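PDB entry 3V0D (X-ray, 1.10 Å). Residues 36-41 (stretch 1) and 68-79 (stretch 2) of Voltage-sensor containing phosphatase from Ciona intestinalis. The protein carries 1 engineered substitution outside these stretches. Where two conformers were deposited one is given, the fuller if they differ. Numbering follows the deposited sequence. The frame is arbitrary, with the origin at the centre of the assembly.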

# COMPACT_ATOMS: atom_id res chain seq x y z
N ALA A 36 6.39 5.03 15.08
CA ALA A 36 6.67 4.20 13.92
C ALA A 36 8.02 3.54 14.14
O ALA A 36 8.97 4.20 14.57
CB ALA A 36 6.71 5.04 12.67
N MET A 37 8.15 2.25 13.84
CA MET A 37 9.42 1.55 14.09
C MET A 37 9.57 0.39 13.12
O MET A 37 8.63 0.01 12.42
CB MET A 37 9.51 1.11 15.56
CG MET A 37 8.46 0.08 15.92
SD MET A 37 8.49 -0.26 17.69
CE MET A 37 7.28 -1.59 17.77
N SER A 38 10.78 -0.18 13.09
CA SER A 38 11.06 -1.35 12.28
C SER A 38 10.70 -2.64 13.03
O SER A 38 10.19 -2.60 14.16
CB SER A 38 12.52 -1.33 11.83
OG SER A 38 13.36 -1.23 12.94
N PHE A 39 10.95 -3.78 12.39
CA PHE A 39 10.51 -5.05 12.93
C PHE A 39 11.27 -5.43 14.22
O PHE A 39 12.50 -5.33 14.26
CB PHE A 39 10.74 -6.13 11.89
CG PHE A 39 9.98 -7.40 12.18
CD1 PHE A 39 8.67 -7.54 11.75
CD2 PHE A 39 10.56 -8.47 12.87
CE1 PHE A 39 7.93 -8.67 12.00
CE2 PHE A 39 9.82 -9.64 13.12
CZ PHE A 39 8.50 -9.73 12.68
N PRO A 40 10.56 -5.87 15.28
CA PRO A 40 11.25 -6.34 16.50
C PRO A 40 11.79 -7.74 16.22
O PRO A 40 11.03 -8.72 16.15
CB PRO A 40 10.14 -6.35 17.57
CG PRO A 40 8.87 -6.21 16.90
CD PRO A 40 9.09 -5.91 15.44
N SER A 41 13.11 -7.82 16.06
CA SER A 41 13.75 -8.98 15.47
C SER A 41 14.22 -10.01 16.49
O SER A 41 14.49 -9.69 17.64
CB SER A 41 14.90 -8.49 14.60
OG SER A 41 14.41 -7.57 13.64
N ARG A 68 0.17 -0.23 22.84
CA ARG A 68 -0.38 -1.25 21.95
C ARG A 68 0.54 -1.29 20.74
O ARG A 68 0.87 -0.23 20.18
CB ARG A 68 -1.81 -0.95 21.58
CG ARG A 68 -2.57 -2.05 20.88
CD ARG A 68 -4.05 -1.84 21.09
NE ARG A 68 -4.89 -2.87 20.50
CZ ARG A 68 -5.00 -4.10 20.99
NH1 ARG A 68 -4.29 -4.45 22.05
NH2 ARG A 68 -5.83 -4.96 20.40
N ILE A 69 0.91 -2.50 20.33
CA ILE A 69 1.82 -2.71 19.18
C ILE A 69 1.02 -3.24 18.01
O ILE A 69 0.22 -4.16 18.18
CB ILE A 69 2.90 -3.76 19.55
CG1 ILE A 69 3.58 -3.46 20.91
CG2 ILE A 69 3.92 -3.90 18.40
CD1 ILE A 69 4.29 -2.13 20.97
N TYR A 70 1.28 -2.69 16.82
CA TYR A 70 0.66 -3.17 15.59
C TYR A 70 1.73 -3.72 14.67
O TYR A 70 2.64 -2.97 14.25
CB TYR A 70 -0.11 -2.02 14.91
CG TYR A 70 -1.27 -1.53 15.73
CD1 TYR A 70 -1.11 -0.55 16.69
CD2 TYR A 70 -2.53 -2.12 15.60
CE1 TYR A 70 -2.18 -0.11 17.47
CE2 TYR A 70 -3.62 -1.70 16.39
CZ TYR A 70 -3.41 -0.71 17.32
OH TYR A 70 -4.45 -0.25 18.10
N ASN A 71 1.63 -5.01 14.38
CA ASN A 71 2.53 -5.68 13.44
C ASN A 71 1.82 -5.77 12.10
O ASN A 71 0.83 -6.49 11.98
CB ASN A 71 2.88 -7.08 13.96
CG ASN A 71 3.67 -7.88 12.96
OD1 ASN A 71 4.10 -7.37 11.93
ND2 ASN A 71 3.86 -9.15 13.24
N LEU A 72 2.33 -5.03 11.11
CA LEU A 72 1.69 -4.93 9.79
C LEU A 72 2.23 -5.94 8.79
O LEU A 72 1.90 -5.88 7.61
CB LEU A 72 1.84 -3.53 9.25
CG LEU A 72 0.88 -2.47 9.77
CD1 LEU A 72 0.63 -2.52 11.26
CD2 LEU A 72 1.30 -1.12 9.29
N CYS A 73 3.06 -6.89 9.24
CA CYS A 73 3.71 -7.81 8.29
C CYS A 73 2.93 -9.09 8.12
O CYS A 73 2.79 -9.88 9.06
CB CYS A 73 5.10 -8.19 8.80
SG CYS A 73 6.21 -6.80 9.03
N SER A 74 2.47 -9.36 6.90
CA SER A 74 1.91 -10.68 6.64
C SER A 74 2.99 -11.76 6.75
O SER A 74 2.68 -12.92 6.99
CB SER A 74 1.27 -10.75 5.26
OG SER A 74 2.29 -10.60 4.28
N GLU A 75 4.25 -11.39 6.54
CA GLU A 75 5.29 -12.39 6.34
C GLU A 75 5.78 -13.01 7.64
O GLU A 75 6.37 -14.09 7.58
CB GLU A 75 6.48 -11.74 5.63
CG GLU A 75 6.14 -11.21 4.24
CD GLU A 75 5.63 -9.76 4.19
OE1 GLU A 75 5.51 -9.23 3.07
OE2 GLU A 75 5.35 -9.17 5.24
N ARG A 76 5.62 -12.34 8.77
CA ARG A 76 6.31 -12.75 9.99
C ARG A 76 5.61 -12.19 11.22
O ARG A 76 5.35 -10.98 11.28
CB ARG A 76 7.78 -12.22 10.04
CG ARG A 76 8.79 -12.89 9.16
CD ARG A 76 10.20 -12.41 9.52
NE ARG A 76 10.41 -10.99 9.24
CZ ARG A 76 11.51 -10.31 9.58
NH1 ARG A 76 12.49 -10.90 10.25
NH2 ARG A 76 11.62 -9.02 9.24
N GLY A 77 5.32 -13.09 12.17
CA GLY A 77 4.98 -12.69 13.54
C GLY A 77 6.17 -12.96 14.45
O GLY A 77 7.32 -13.04 14.03
N TYR A 78 5.88 -13.07 15.74
CA TYR A 78 6.87 -13.23 16.79
C TYR A 78 6.12 -13.60 18.07
O TYR A 78 4.88 -13.65 18.07
CB TYR A 78 7.73 -11.96 17.02
CG TYR A 78 6.98 -10.65 17.02
CD1 TYR A 78 6.29 -10.20 18.15
CD2 TYR A 78 7.00 -9.84 15.90
CE1 TYR A 78 5.60 -8.98 18.13
CE2 TYR A 78 6.34 -8.64 15.89
CZ TYR A 78 5.65 -8.20 17.00
OH TYR A 78 5.00 -6.99 17.00
N ASP A 79 6.87 -13.86 19.14
CA ASP A 79 6.30 -14.15 20.45
C ASP A 79 5.70 -12.89 21.05
O ASP A 79 6.40 -12.03 21.61
CB ASP A 79 7.40 -14.72 21.36
CG ASP A 79 6.93 -14.95 22.78
OD1 ASP A 79 5.72 -14.82 23.04
OD2 ASP A 79 7.79 -15.27 23.63

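No hydrogen bond passes between the two stretches. They are held by side-chain packing that buries 352 Å², both sides summed, and Phe39 is its centre: 122 Å² of this residue is covered by the other stretch, more than for any other residue here. Its CA-to-CB bond points toward stretch 2, and with chi1 at -164° (t) and chi2 at 86° the ring extends between the end of the strand that closes with Cys73 and the loop that follows it.

Three kinds of aromatic contact can be separated by their angles. The first is with Arg76, whose guanidinium lies flat on one face of the Phe39 ring: the centres are 4.0 Å apart, the planes differ by 10°, and Arg76 CZ stands 4.0 Å from the centroid of the Phe39 ring, only 17° off the ring normal. This is both a stack and a cation-pi contact. The side chain reaches it through an m, t, m sequence (chi1 -74°, chi2 -170°, chi3 -66°). The CA-to-CB bond already points toward stretch 1, the t at chi2 keeps the stem extended alongside the ring, and the turn at chi3 helps bring the planar head over it. Arginine suits this exposed position because one group offers a flat surface to the phenyl while remaining charged. Its stem contributes too, with Arg76 CB 3.7 Å from Phe39 CZ. This is one of two deposited conformers, so the stack describes that conformer.

The second is with Tyr78. The ring planes meet at 78° with centroids 5.5 Å apart, an offset edge-to-face pair in which the tyrosine edge is directed at the phenylalanine face; the closest atoms are Phe39 CZ and Tyr78 CD2, at 3.6 Å. Tyr78 adopts chi1 44° (p) and chi2 80°, and its ring also meets Pro40, with Pro40 CG 3.7 Å from Tyr78 CE2. The proline's compact, C-gamma endo ring thus adds an apolar surface beside the aromatic pair, while the tyrosine hydroxyl is hydrogen-bonded elsewhere in the structure.

The third is with Cys73, whose m rotamer (chi1 -60°) places SG at the ring edge: it lies 4.9 Å from the Phe39 centroid, 75° off the normal, and 3.7 Å from Phe39 CD1. A small, polarizable sulfur fits this buried site.

Two polar atoms near the ring, Arg76 O and Asn71 OD1, accept hydrogen bonds within stretch 2. Phe39 CE1 approaches Arg76 O at 3.5 Å, yet that carbonyl accepts a hydrogen bond from Asn71 ND2 (3.1 Å to Arg76 O, N-H...acceptor angle 177°). Asn71 OD1 in turn accepts from Cys73 N at 2.9 Å and 162°. With chi1 at 173° (t), the asparagine amide thus ties the strand to the loop that carries Arg76.

A smaller apolar contact, Met37 CE to Ile69 CG2 at 4.1 Å, adjoins the cluster: Ile69 CG2 also lies 3.6 Å from Tyr78 OH. Met37, with chi1 at 65° (p) and extended at chi2 and chi3 (both t), has its CB sideways but brings its end nearer to stretch 2.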